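Local coordinates for Cgl0159-like domain-containing protein (PDB 3FOK) that is of unknown function but folds as a TIM barrel and belongs to the Cgl0159-like family, at residues D50-A56 against R115-R119; R150-D155 against F184-W188; D41-F45 against A291-H296; V85-T91 against D106-S112. All blocks are in the same frame, centred on the assembly; numbering follows the deposited sequence.

How the interactions relate
All four contacts belong to one TIM barrel. Interaction 4, its centre about 8 Å from the centre of the chain, pairs two neighbouring barrel strands by backbone hydrogen bonds; interaction 2 pairs two others but runs on past the end of strand 144-151, adding a water and an indole–carboxylate bond, and is only partly buried. Interaction 3 is also buried but packs side chains of a strand start against the last helix, using a single weak hydrogen bond. Interaction 1, also buried, joins two loops that follow strands, through arginines. It meets interaction 4 at D50 and S112 and interaction 2 at G117 and R150, while interactions 3 and 4 meet at F45 and D86.

Interaction 1. Residues D50-A56 against R115-R119; sequences DHPARGA and RGGLR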
loop_
_atom_site.group_PDB
_atom_site.type_symbol
_atom_site.label_atom_id
_atom_site.label_comp_id
_atom_site.label_asym_id
_atom_site.label_seq_id
_atom_site.Cartn_x
_atom_site.Cartn_y
_atom_site.Cartn_z
ATOM N N ASP A 50 -10.258 -8.458 26.355
ATOM C CA ASP A 50 -9.459 -7.754 25.354
ATOM C C ASP A 50 -9.923 -6.311 25.151
ATOM O O ASP A 50 -9.510 -5.649 24.193
ATOM C CB ASP A 50 -9.491 -8.494 24.005
ATOM C CG ASP A 50 -10.881 -8.566 23.405
ATOM O OD1 ASP A 50 -10.983 -8.732 22.172
ATOM O OD2 ASP A 50 -11.871 -8.472 24.158
ATOM N N HIS A 51 -10.763 -5.822 26.060
ATOM C CA HIS A 51 -11.295 -4.466 25.964
ATOM C C HIS A 51 -10.286 -3.333 26.196
ATOM O O HIS A 51 -10.268 -2.351 25.451
ATOM C CB HIS A 51 -12.456 -4.283 26.945
ATOM C CG HIS A 51 -13.394 -5.444 26.997
ATOM N ND1 HIS A 51 -13.040 -6.664 27.532
ATOM C CD2 HIS A 51 -14.683 -5.571 26.593
ATOM C CE1 HIS A 51 -14.069 -7.491 27.459
ATOM N NE2 HIS A 51 -15.077 -6.851 26.893
ATOM N N PRO A 52 -9.444 -3.444 27.237
ATOM C CA PRO A 52 -8.462 -2.390 27.516
ATOM C C PRO A 52 -7.663 -1.933 26.298
ATOM O O PRO A 52 -7.561 -0.735 26.026
ATOM C CB PRO A 52 -7.574 -3.025 28.580
ATOM C CG PRO A 52 -8.524 -3.908 29.318
ATOM C CD PRO A 52 -9.296 -4.558 28.191
ATOM N N ALA A 53 -7.103 -2.896 25.573
ATOM C CA ALA A 53 -6.297 -2.618 24.388
ATOM C C ALA A 53 -7.029 -1.781 23.344
ATOM O O ALA A 53 -6.407 -1.184 22.470
ATOM C CB ALA A 53 -5.831 -3.927 23.768
ATOM N N ARG A 54 -8.351 -1.740 23.434
ATOM C CA ARG A 54 -9.142 -0.973 22.486
ATOM C C ARG A 54 -9.522 0.383 23.080
ATOM O O ARG A 54 -10.289 1.145 22.488
ATOM C CB ARG A 54 -10.401 -1.753 22.104
ATOM C CG ARG A 54 -11.071 -1.212 20.871
ATOM C CD ARG A 54 -12.390 -1.892 20.580
ATOM N NE ARG A 54 -13.324 -0.901 20.063
ATOM C CZ ARG A 54 -14.245 -0.292 20.798
ATOM N NH1 ARG A 54 -14.369 -0.584 22.084
ATOM N NH2 ARG A 54 -15.017 0.638 20.257
ATOM N N GLY A 55 -8.970 0.674 24.254
ATOM C CA GLY A 55 -9.248 1.932 24.919
ATOM C C GLY A 55 -10.606 1.968 25.598
ATOM O O GLY A 55 -11.187 3.042 25.778
ATOM N N ALA A 56 -11.117 0.802 25.982
ATOM C CA ALA A 56 -12.420 0.717 26.636
ATOM C C ALA A 56 -12.321 0.094 28.027
ATOM O O ALA A 56 -12.411 -1.127 28.175
ATOM C CB ALA A 56 -13.379 -0.091 25.767
ATOM N N ARG A 115 -7.552 -4.177 17.289
ATOM C CA ARG A 115 -7.938 -3.220 18.323
ATOM C C ARG A 115 -7.768 -1.778 17.850
ATOM O O ARG A 115 -7.912 -0.843 18.630
ATOM C CB ARG A 115 -7.080 -3.437 19.573
ATOM C CG ARG A 115 -7.636 -4.416 20.616
ATOM C CD ARG A 115 -8.911 -5.086 20.156
ATOM N NE ARG A 115 -9.851 -5.284 21.253
ATOM C CZ ARG A 115 -11.159 -5.436 21.087
ATOM N NH1 ARG A 115 -11.682 -5.412 19.869
ATOM N NH2 ARG A 115 -11.945 -5.606 22.139
ATOM N N GLY A 116 -7.469 -1.606 16.568
ATOM C CA GLY A 116 -7.258 -0.283 16.006
ATOM C C GLY A 116 -8.390 0.716 16.159
ATOM O O GLY A 116 -8.144 1.902 16.398
ATOM N N GLY A 117 -9.627 0.252 16.010
ATOM C CA GLY A 117 -10.775 1.133 16.142
ATOM C C GLY A 117 -11.031 1.505 17.588
ATOM O O GLY A 117 -11.990 1.039 18.198
ATOM N N LEU A 118 -10.168 2.358 18.129
ATOM C CA LEU A 118 -10.262 2.792 19.518
ATOM C C LEU A 118 -11.598 3.435 19.878
ATOM O O LEU A 118 -12.200 4.157 19.081
ATOM C CB LEU A 118 -9.132 3.770 19.834
ATOM C CG LEU A 118 -7.710 3.233 19.666
ATOM C CD1 LEU A 118 -6.711 4.341 19.975
ATOM C CD2 LEU A 118 -7.489 2.038 20.583
ATOM N N ARG A 119 -12.054 3.171 21.095
ATOM C CA ARG A 119 -13.309 3.735 21.562
ATOM C C ARG A 119 -13.229 5.260 21.574
ATOM O O ARG A 119 -12.282 5.837 22.113
ATOM C CB ARG A 119 -13.615 3.240 22.973
ATOM C CG ARG A 119 -14.956 3.705 23.483
ATOM C CD ARG A 119 -15.095 3.467 24.973
ATOM N NE ARG A 119 -16.454 3.735 25.422
ATOM C CZ ARG A 119 -16.751 4.321 26.577
ATOM N NH1 ARG A 119 -15.779 4.704 27.397
ATOM N NH2 ARG A 119 -18.018 4.520 26.915
#
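D50 opens the first segment with its carbonyl facing R115: NE of R115 donates to D50 O at 3.0 Å, and its NH2 adds a weak bond to the same oxygen at 3.2 Å. The D50 carboxylate, which also takes a hydrogen bond from S112, lies over one face of the guanidinium, OD1 to NH2 of R115 3.3 Å, so this salt bridge is one of charge alone. The chain makes a short 3-10 turn, where A53 CB rests on R115 CG at 3.7 Å. R54 closes the turn, its CD over the opposite face of the R115 guanidinium; R54 NE gives G117 O a weak bond of 3.0 Å, its NH2 pairs with E124, and its carbonyl accepts R119 N at 3.0 Å. Past G55, A56 CB meets R119 CD at 4.0 Å. This buried contact ties the loops after strands 44-48 and 108-112, at the C-terminal ends of TIM-barrel strands; P52 leans on helix 69-81, and a second subunit packs against P52, A53 and L118.

Interaction 2. Residues R150-D155 against F184-W188; sequences RINLSD and FMSNW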
loop_
_atom_site.group_PDB
_atom_site.type_symbol
_atom_site.label_atom_id
_atom_site.label_comp_id
_atom_site.label_asym_id
_atom_site.label_seq_id
_atom_site.Cartn_x
_atom_site.Cartn_y
_atom_site.Cartn_z
ATOM N N ARG A 150 -17.137 -4.545 12.889
ATOM C CA ARG A 150 -18.253 -3.616 12.926
ATOM C C ARG A 150 -18.422 -3.045 11.530
ATOM O O ARG A 150 -17.472 -2.553 10.926
ATOM C CB ARG A 150 -17.997 -2.511 13.949
ATOM C CG ARG A 150 -18.207 -2.974 15.382
ATOM C CD ARG A 150 -17.771 -1.919 16.367
ATOM N NE ARG A 150 -16.336 -1.691 16.276
ATOM C CZ ARG A 150 -15.685 -0.741 16.935
ATOM N NH1 ARG A 150 -16.346 0.078 17.739
ATOM N NH2 ARG A 150 -14.376 -0.611 16.782
ATOM N N ILE A 151 -19.643 -3.130 11.022
ATOM C CA ILE A 151 -19.957 -2.670 9.681
ATOM C C ILE A 151 -20.804 -1.403 9.682
ATOM O O ILE A 151 -22.007 -1.444 9.950
ATOM C CB ILE A 151 -20.693 -3.788 8.911
ATOM C CG1 ILE A 151 -19.832 -5.056 8.923
ATOM C CG2 ILE A 151 -21.013 -3.339 7.500
ATOM C CD1 ILE A 151 -20.518 -6.291 8.386
ATOM N N ASN A 152 -20.168 -0.276 9.374
ATOM C CA ASN A 152 -20.859 1.006 9.334
ATOM C C ASN A 152 -20.990 1.454 7.883
ATOM O O ASN A 152 -20.031 1.931 7.277
ATOM C CB ASN A 152 -20.081 2.040 10.151
ATOM C CG ASN A 152 -20.853 3.322 10.368
ATOM O OD1 ASN A 152 -20.732 3.956 11.421
ATOM N ND2 ASN A 152 -21.638 3.722 9.372
ATOM N N LEU A 153 -22.192 1.300 7.339
ATOM C CA LEU A 153 -22.475 1.650 5.953
ATOM C C LEU A 153 -22.162 3.077 5.512
ATOM O O LEU A 153 -21.939 3.321 4.332
ATOM C CB LEU A 153 -23.934 1.335 5.634
ATOM C CG LEU A 153 -24.318 -0.142 5.726
ATOM C CD1 LEU A 153 -25.781 -0.318 5.355
ATOM C CD2 LEU A 153 -23.432 -0.960 4.794
ATOM N N SER A 154 -22.135 4.022 6.441
ATOM C CA SER A 154 -21.854 5.402 6.062
ATOM C C SER A 154 -20.420 5.825 6.354
ATOM O O SER A 154 -20.065 6.984 6.160
ATOM C CB SER A 154 -22.808 6.355 6.780
ATOM O OG SER A 154 -22.465 6.468 8.147
ATOM N N ASP A 155 -19.594 4.887 6.805
ATOM C CA ASP A 155 -18.206 5.200 7.135
ATOM C C ASP A 155 -17.209 4.409 6.283
ATOM O O ASP A 155 -17.106 3.192 6.400
ATOM C CB ASP A 155 -17.962 4.916 8.618
ATOM C CG ASP A 155 -16.687 5.539 9.128
ATOM O OD1 ASP A 155 -15.640 5.366 8.472
ATOM O OD2 ASP A 155 -16.729 6.193 10.192
ATOM N N PHE A 184 -21.338 -6.782 13.641
ATOM C CA PHE A 184 -22.288 -5.781 14.105
ATOM C C PHE A 184 -22.547 -4.807 12.972
ATOM O O PHE A 184 -21.682 -4.584 12.124
ATOM C CB PHE A 184 -21.702 -4.946 15.248
ATOM C CG PHE A 184 -21.833 -5.558 16.605
ATOM C CD1 PHE A 184 -23.083 -5.744 17.183
ATOM C CD2 PHE A 184 -20.696 -5.885 17.336
ATOM C CE1 PHE A 184 -23.199 -6.246 18.479
ATOM C CE2 PHE A 184 -20.799 -6.386 18.627
ATOM C CZ PHE A 184 -22.056 -6.566 19.203
HETATM N N MSE A 185 -23.744 -4.237 12.958
HETATM C CA MSE A 185 -24.066 -3.203 11.994
HETATM C C MSE A 185 -23.926 -2.024 12.944
HETATM O O MSE A 185 -24.435 -2.081 14.064
HETATM C CB MSE A 185 -25.510 -3.320 11.500
HETATM C CG MSE A 185 -25.796 -4.550 10.640
HETATM SE SE MSE A 185 -24.839 -4.618 8.956
HETATM C CE MSE A 185 -23.242 -5.440 9.590
ATOM N N SER A 186 -23.212 -0.981 12.537
ATOM C CA SER A 186 -23.028 0.167 13.416
ATOM C C SER A 186 -23.348 1.477 12.717
ATOM O O SER A 186 -23.217 1.588 11.500
ATOM C CB SER A 186 -21.591 0.204 13.941
ATOM O OG SER A 186 -21.286 -0.962 14.684
ATOM N N ASN A 187 -23.769 2.470 13.492
ATOM C CA ASN A 187 -24.095 3.775 12.937
ATOM C C ASN A 187 -23.533 4.883 13.802
ATOM O O ASN A 187 -23.284 4.693 14.994
ATOM C CB ASN A 187 -25.611 3.975 12.840
ATOM C CG ASN A 187 -26.302 2.877 12.064
ATOM O OD1 ASN A 187 -26.699 1.857 12.627
ATOM N ND2 ASN A 187 -26.447 3.079 10.762
ATOM N N TRP A 188 -23.327 6.042 13.192
ATOM C CA TRP A 188 -22.848 7.195 13.927
ATOM C C TRP A 188 -24.104 7.900 14.413
ATOM O O TRP A 188 -24.966 8.266 13.606
ATOM C CB TRP A 188 -22.049 8.137 13.023
ATOM C CG TRP A 188 -20.641 7.703 12.775
ATOM C CD1 TRP A 188 -20.143 7.155 11.632
ATOM C CD2 TRP A 188 -19.549 7.778 13.696
ATOM N NE1 TRP A 188 -18.803 6.888 11.781
ATOM C CE2 TRP A 188 -18.413 7.262 13.039
ATOM C CE3 TRP A 188 -19.418 8.238 15.012
ATOM C CZ2 TRP A 188 -17.159 7.185 13.653
ATOM C CZ3 TRP A 188 -18.169 8.164 15.627
ATOM C CH2 TRP A 188 -17.054 7.643 14.943
HETATM O O HOH W 1 -24.393 0.500 9.034
#
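The parallel strands pair R150 with F184 and I151 with M185, and I151 supplies both hydrogen bonds: its N donates to F184 O at 2.7 Å and its O accepts S186 N at 2.9 Å. Past the last of these bonds a CA-H...O contact continues, N152 CA to S186 O at 3.3 Å, and a water bridges the widening gap, accepting from L153 N and donating to S186 O, each at 2.9 Å. Here 150-155 turns away through a type I turn from N152 to D155.

Among side chains, I151 and the selenomethionine M185 share the face covered by helices 158-174 and 199-210, while R150 and F184 share the other, where R150 CG and F184 CB lie 4.0 Å apart. The R150 guanidinium continues to D127 and E124. Farther out, W188 NE1 donates to D155 OD2 at 2.7 Å, edge on to the ring, while D155 OD1 caps G157 N.

These strands belong to one beta-alpha-beta unit of the barrel. The contact changes along its length, from backbone pairing within the sheet to water and an indole–carboxylate bond at the outer end; there the D155 carboxylate serves both W188 and the turn into helix 158-174.

Interaction 3. Residues D41-F45 against A291-H296; sequences DGKLF and AARLVH
The first strand of the barrel meets the end of its last helix here. In segment 41-45, D41 (phi/psi -88/3) leads into G42 with positive phi (64/10), after which K43, L44 and F45 are extended. Segment 291-296 is helical through V295; H296 (-107/92) breaks out, its N still bonded to A292 O at 2.8 Å. The nearest CA pair is F45 and V295, 6.6 Å apart.

F45, chi1 t and chi2 33°, is the main bump. Its ring fits the shallow hollow that the small residues of the helix leave: F45 CZ lies 3.8 Å from A291 CB, and F45 CE2 is 3.8 Å from A292 CA and 3.9 Å from A292 CB. V295, chi1 t, pushes back between the K43 and F45 side chains, with CG1 3.8 Å from K43 CB and 4.0 Å from F45 CB. H296, chi1 m with chi2 88°, swings its imidazole over the strand start: K43 CB lies over one ring face, 4.1 Å from NE2, and D41 OD2 comes within 3.0 Å of CD2. H296 NE2 donates weakly to K43 O at 3.4 Å.

Strand 44-48 pairs with 267-272 to close the TIM barrel, and the last helix packs outside across that seam; L270 touches both F45 and V295. With one weak hydrogen bond across it, the joint rests mainly on apolar fit, polar only near H296.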
loop_
_atom_site.group_PDB
_atom_site.type_symbol
_atom_site.label_atom_id
_atom_site.label_comp_id
_atom_site.label_asym_id
_atom_site.label_seq_id
_atom_site.Cartn_x
_atom_site.Cartn_y
_atom_site.Cartn_z
ATOM N N ASP A 41 -19.061 -32.592 26.092
ATOM C CA ASP A 41 -20.402 -32.065 25.863
ATOM C C ASP A 41 -20.450 -31.108 24.673
ATOM O O ASP A 41 -21.495 -30.540 24.362
ATOM C CB ASP A 41 -20.927 -31.384 27.133
ATOM C CG ASP A 41 -20.308 -30.023 27.373
ATOM O OD1 ASP A 41 -19.114 -29.839 27.057
ATOM O OD2 ASP A 41 -21.020 -29.139 27.893
ATOM N N GLY A 42 -19.311 -30.943 24.008
ATOM C CA GLY A 42 -19.237 -30.084 22.838
ATOM C C GLY A 42 -19.502 -28.607 23.057
ATOM O O GLY A 42 -19.646 -27.858 22.091
ATOM N N LYS A 43 -19.570 -28.180 24.314
ATOM C CA LYS A 43 -19.812 -26.775 24.621
ATOM C C LYS A 43 -18.526 -26.051 24.998
ATOM O O LYS A 43 -17.536 -26.678 25.388
ATOM C CB LYS A 43 -20.830 -26.638 25.754
ATOM C CG LYS A 43 -22.282 -26.552 25.291
ATOM C CD LYS A 43 -22.729 -27.809 24.570
ATOM C CE LYS A 43 -24.216 -27.757 24.250
ATOM N NZ LYS A 43 -24.563 -26.617 23.354
ATOM N N LEU A 44 -18.552 -24.725 24.893
ATOM C CA LEU A 44 -17.381 -23.914 25.195
ATOM C C LEU A 44 -17.763 -22.668 25.991
ATOM O O LEU A 44 -18.752 -22.004 25.684
ATOM C CB LEU A 44 -16.705 -23.517 23.877
ATOM C CG LEU A 44 -15.219 -23.173 23.816
ATOM C CD1 LEU A 44 -14.387 -24.371 24.257
ATOM C CD2 LEU A 44 -14.862 -22.785 22.387
ATOM N N PHE A 45 -16.982 -22.366 27.024
ATOM C CA PHE A 45 -17.213 -21.188 27.859
ATOM C C PHE A 45 -15.893 -20.448 28.007
ATOM O O PHE A 45 -14.949 -20.951 28.618
ATOM C CB PHE A 45 -17.763 -21.597 29.231
ATOM C CG PHE A 45 -17.854 -20.464 30.225
ATOM C CD1 PHE A 45 -18.138 -19.164 29.811
ATOM C CD2 PHE A 45 -17.680 -20.706 31.584
ATOM C CE1 PHE A 45 -18.248 -18.124 30.738
ATOM C CE2 PHE A 45 -17.789 -19.680 32.514
ATOM C CZ PHE A 45 -18.073 -18.384 32.091
ATOM N N ALA A 291 -22.905 -18.680 35.052
ATOM C CA ALA A 291 -22.658 -18.808 33.624
ATOM C C ALA A 291 -22.105 -20.197 33.309
ATOM O O ALA A 291 -22.554 -20.861 32.369
ATOM C CB ALA A 291 -21.673 -17.735 33.172
ATOM N N ALA A 292 -21.129 -20.629 34.103
ATOM C CA ALA A 292 -20.510 -21.930 33.910
ATOM C C ALA A 292 -21.527 -23.065 33.921
ATOM O O ALA A 292 -21.553 -23.898 33.015
ATOM C CB ALA A 292 -19.464 -22.167 34.986
ATOM N N ARG A 293 -22.363 -23.095 34.954
ATOM C CA ARG A 293 -23.366 -24.144 35.095
ATOM C C ARG A 293 -24.512 -23.976 34.105
ATOM O O ARG A 293 -25.434 -24.792 34.052
ATOM C CB ARG A 293 -23.868 -24.179 36.545
ATOM C CG ARG A 293 -22.754 -24.595 37.526
ATOM C CD ARG A 293 -23.132 -24.467 39.003
ATOM N NE ARG A 293 -23.483 -23.100 39.383
ATOM C CZ ARG A 293 -23.583 -22.666 40.637
ATOM N NH1 ARG A 293 -23.353 -23.492 41.653
ATOM N NH2 ARG A 293 -23.927 -21.406 40.877
ATOM N N LEU A 294 -24.430 -22.924 33.299
ATOM C CA LEU A 294 -25.435 -22.641 32.284
ATOM C C LEU A 294 -24.941 -23.244 30.969
ATOM O O LEU A 294 -25.731 -23.678 30.133
ATOM C CB LEU A 294 -25.608 -21.127 32.145
ATOM C CG LEU A 294 -27.020 -20.543 32.060
ATOM C CD1 LEU A 294 -27.943 -21.208 33.072
ATOM C CD2 LEU A 294 -26.943 -19.044 32.316
ATOM N N VAL A 295 -23.620 -23.275 30.811
ATOM C CA VAL A 295 -22.972 -23.813 29.617
ATOM C C VAL A 295 -22.693 -25.307 29.767
ATOM O O VAL A 295 -23.040 -26.102 28.891
ATOM C CB VAL A 295 -21.643 -23.072 29.329
ATOM C CG1 VAL A 295 -20.925 -23.720 28.162
ATOM C CG2 VAL A 295 -21.922 -21.606 29.030
ATOM N N HIS A 296 -22.046 -25.683 30.866
ATOM C CA HIS A 296 -21.757 -27.088 31.128
ATOM C C HIS A 296 -22.683 -27.548 32.240
ATOM O O HIS A 296 -22.367 -27.417 33.421
ATOM C CB HIS A 296 -20.299 -27.286 31.549
ATOM C CG HIS A 296 -19.323 -27.101 30.431
ATOM N ND1 HIS A 296 -18.791 -25.870 30.106
ATOM C CD2 HIS A 296 -18.831 -27.976 29.531
ATOM C CE1 HIS A 296 -18.015 -26.002 29.047
ATOM N NE2 HIS A 296 -18.019 -27.265 28.675
#

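Interaction 4. Residues V85-T91 against D106-S112; sequences VDGVLGT and DKIVVGS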
loop_
_atom_site.group_PDB
_atom_site.type_symbol
_atom_site.label_atom_id
_atom_site.label_comp_id
_atom_site.label_asym_id
_atom_site.label_seq_id
_atom_site.Cartn_x
_atom_site.Cartn_y
_atom_site.Cartn_z
ATOM N N VAL A 85 -14.958 -23.207 33.212
ATOM C CA VAL A 85 -14.368 -22.219 32.310
ATOM C C VAL A 85 -13.285 -22.877 31.455
ATOM O O VAL A 85 -12.225 -23.266 31.948
ATOM C CB VAL A 85 -13.774 -21.006 33.083
ATOM C CG1 VAL A 85 -14.838 -20.390 33.969
ATOM C CG2 VAL A 85 -12.576 -21.434 33.910
ATOM N N ASP A 86 -13.568 -22.998 30.166
ATOM C CA ASP A 86 -12.650 -23.633 29.234
ATOM C C ASP A 86 -11.478 -22.776 28.790
ATOM O O ASP A 86 -10.438 -23.305 28.404
ATOM C CB ASP A 86 -13.428 -24.107 28.007
ATOM C CG ASP A 86 -14.539 -25.068 28.369
ATOM O OD1 ASP A 86 -14.229 -26.215 28.758
ATOM O OD2 ASP A 86 -15.717 -24.668 28.274
ATOM N N GLY A 87 -11.634 -21.459 28.832
ATOM C CA GLY A 87 -10.538 -20.618 28.401
ATOM C C GLY A 87 -10.733 -19.122 28.523
ATOM O O GLY A 87 -11.700 -18.636 29.118
ATOM N N VAL A 88 -9.803 -18.389 27.926
ATOM C CA VAL A 88 -9.820 -16.938 27.973
ATOM C C VAL A 88 -9.499 -16.300 26.624
ATOM O O VAL A 88 -8.767 -16.865 25.812
ATOM C CB VAL A 88 -8.804 -16.434 29.029
ATOM C CG1 VAL A 88 -7.447 -17.084 28.790
ATOM C CG2 VAL A 88 -8.680 -14.925 28.971
ATOM N N LEU A 89 -10.075 -15.124 26.394
ATOM C CA LEU A 89 -9.848 -14.362 25.172
ATOM C C LEU A 89 -9.140 -13.081 25.566
ATOM O O LEU A 89 -9.639 -12.321 26.392
ATOM C CB LEU A 89 -11.172 -14.007 24.485
ATOM C CG LEU A 89 -11.143 -12.754 23.594
ATOM C CD1 LEU A 89 -10.056 -12.881 22.536
ATOM C CD2 LEU A 89 -12.503 -12.555 22.948
ATOM N N GLY A 90 -7.980 -12.835 24.976
ATOM C CA GLY A 90 -7.263 -11.626 25.309
ATOM C C GLY A 90 -6.249 -11.198 24.276
ATOM O O GLY A 90 -5.955 -11.919 23.323
ATOM N N THR A 91 -5.728 -9.995 24.468
ATOM C CA THR A 91 -4.718 -9.440 23.590
ATOM C C THR A 91 -3.403 -10.067 24.067
ATOM O O THR A 91 -3.349 -10.634 25.159
ATOM C CB THR A 91 -4.705 -7.897 23.706
ATOM O OG1 THR A 91 -3.361 -7.413 23.639
ATOM C CG2 THR A 91 -5.342 -7.458 25.011
ATOM N N ASP A 106 -4.359 -26.606 30.279
ATOM C CA ASP A 106 -5.654 -27.213 29.985
ATOM C C ASP A 106 -6.743 -26.184 29.726
ATOM O O ASP A 106 -7.920 -26.439 29.973
ATOM C CB ASP A 106 -6.093 -28.117 31.137
ATOM C CG ASP A 106 -5.319 -29.417 31.187
ATOM O OD1 ASP A 106 -5.374 -30.096 32.237
ATOM O OD2 ASP A 106 -4.667 -29.771 30.177
ATOM N N LYS A 107 -6.354 -25.016 29.236
ATOM C CA LYS A 107 -7.331 -23.980 28.947
ATOM C C LYS A 107 -7.274 -23.618 27.473
ATOM O O LYS A 107 -6.306 -23.928 26.778
ATOM C CB LYS A 107 -7.064 -22.735 29.803
ATOM C CG LYS A 107 -7.221 -22.961 31.310
ATOM C CD LYS A 107 -8.671 -23.192 31.718
ATOM C CE LYS A 107 -8.788 -23.394 33.224
ATOM N NZ LYS A 107 -10.203 -23.473 33.692
ATOM N N ILE A 108 -8.331 -22.969 27.004
ATOM C CA ILE A 108 -8.422 -22.543 25.621
ATOM C C ILE A 108 -8.022 -21.080 25.547
ATOM O O ILE A 108 -8.597 -20.239 26.236
ATOM C CB ILE A 108 -9.858 -22.700 25.094
ATOM C CG1 ILE A 108 -10.209 -24.185 24.996
ATOM C CG2 ILE A 108 -10.004 -22.008 23.739
ATOM C CD1 ILE A 108 -9.249 -24.981 24.131
ATOM N N VAL A 109 -7.028 -20.777 24.722
ATOM C CA VAL A 109 -6.582 -19.400 24.579
ATOM C C VAL A 109 -7.079 -18.816 23.264
ATOM O O VAL A 109 -6.798 -19.358 22.190
ATOM C CB VAL A 109 -5.049 -19.283 24.590
ATOM C CG1 VAL A 109 -4.657 -17.818 24.704
ATOM C CG2 VAL A 109 -4.467 -20.091 25.732
ATOM N N VAL A 110 -7.822 -17.719 23.358
ATOM C CA VAL A 110 -8.341 -17.046 22.174
ATOM C C VAL A 110 -7.622 -15.708 22.061
ATOM O O VAL A 110 -7.597 -14.925 23.015
ATOM C CB VAL A 110 -9.854 -16.775 22.285
ATOM C CG1 VAL A 110 -10.392 -16.278 20.946
ATOM C CG2 VAL A 110 -10.580 -18.034 22.717
ATOM N N GLY A 111 -7.031 -15.446 20.902
ATOM C CA GLY A 111 -6.327 -14.193 20.732
ATOM C C GLY A 111 -7.076 -13.191 19.884
ATOM O O GLY A 111 -7.532 -13.502 18.782
ATOM N N SER A 112 -7.202 -11.982 20.420
ATOM C CA SER A 112 -7.874 -10.876 19.749
ATOM C C SER A 112 -6.887 -10.297 18.739
ATOM O O SER A 112 -5.761 -9.964 19.090
ATOM C CB SER A 112 -8.271 -9.816 20.782
ATOM O OG SER A 112 -8.855 -8.686 20.166
#
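Strands 87-90 and 108-112 run side by side in parallel, their axes 4.6 Å apart at closest and 14° from one another. The register is G87 to I108, V88 to V109, L89 to V110 and G90 to G111. Five backbone hydrogen bonds zip them: I108 N to D86 O at 2.6 Å, V88 N to I108 O at 2.8 Å, V110 N to V88 O at 2.8 Å, G90 N to V110 O at 2.9 Å and S112 N to G90 O at 3.2 Å. At G87 the backbones come so close, CA to I108 O 2.9 Å, that a CB there would clash with that carbonyl.

With helix 92-100 linking them, the two strands make a beta-alpha-beta unit, the repeating element of a TIM barrel; strand 44-48 flanks 87-90 and strand 144-151 flanks 108-112. V88 and V109 face outward, both onto I95 of the connecting helix. L89, I108 and V110 point into the barrel, where L89 CD1 meets V110 CG1 at 3.8 Å and S112 CB at 4.0 Å, and V110 reaches I46 and K146.

Polar side chains work at the ends. K107 folds back so that NZ donates to V85 O at 2.7 Å, and also bonds L80 O. D86 pairs with R35 and takes F45 N, while S112 OG bonds D50. T91, at the N-cap position of helix 92-100, hydrogen-bonds through OG1 to D93.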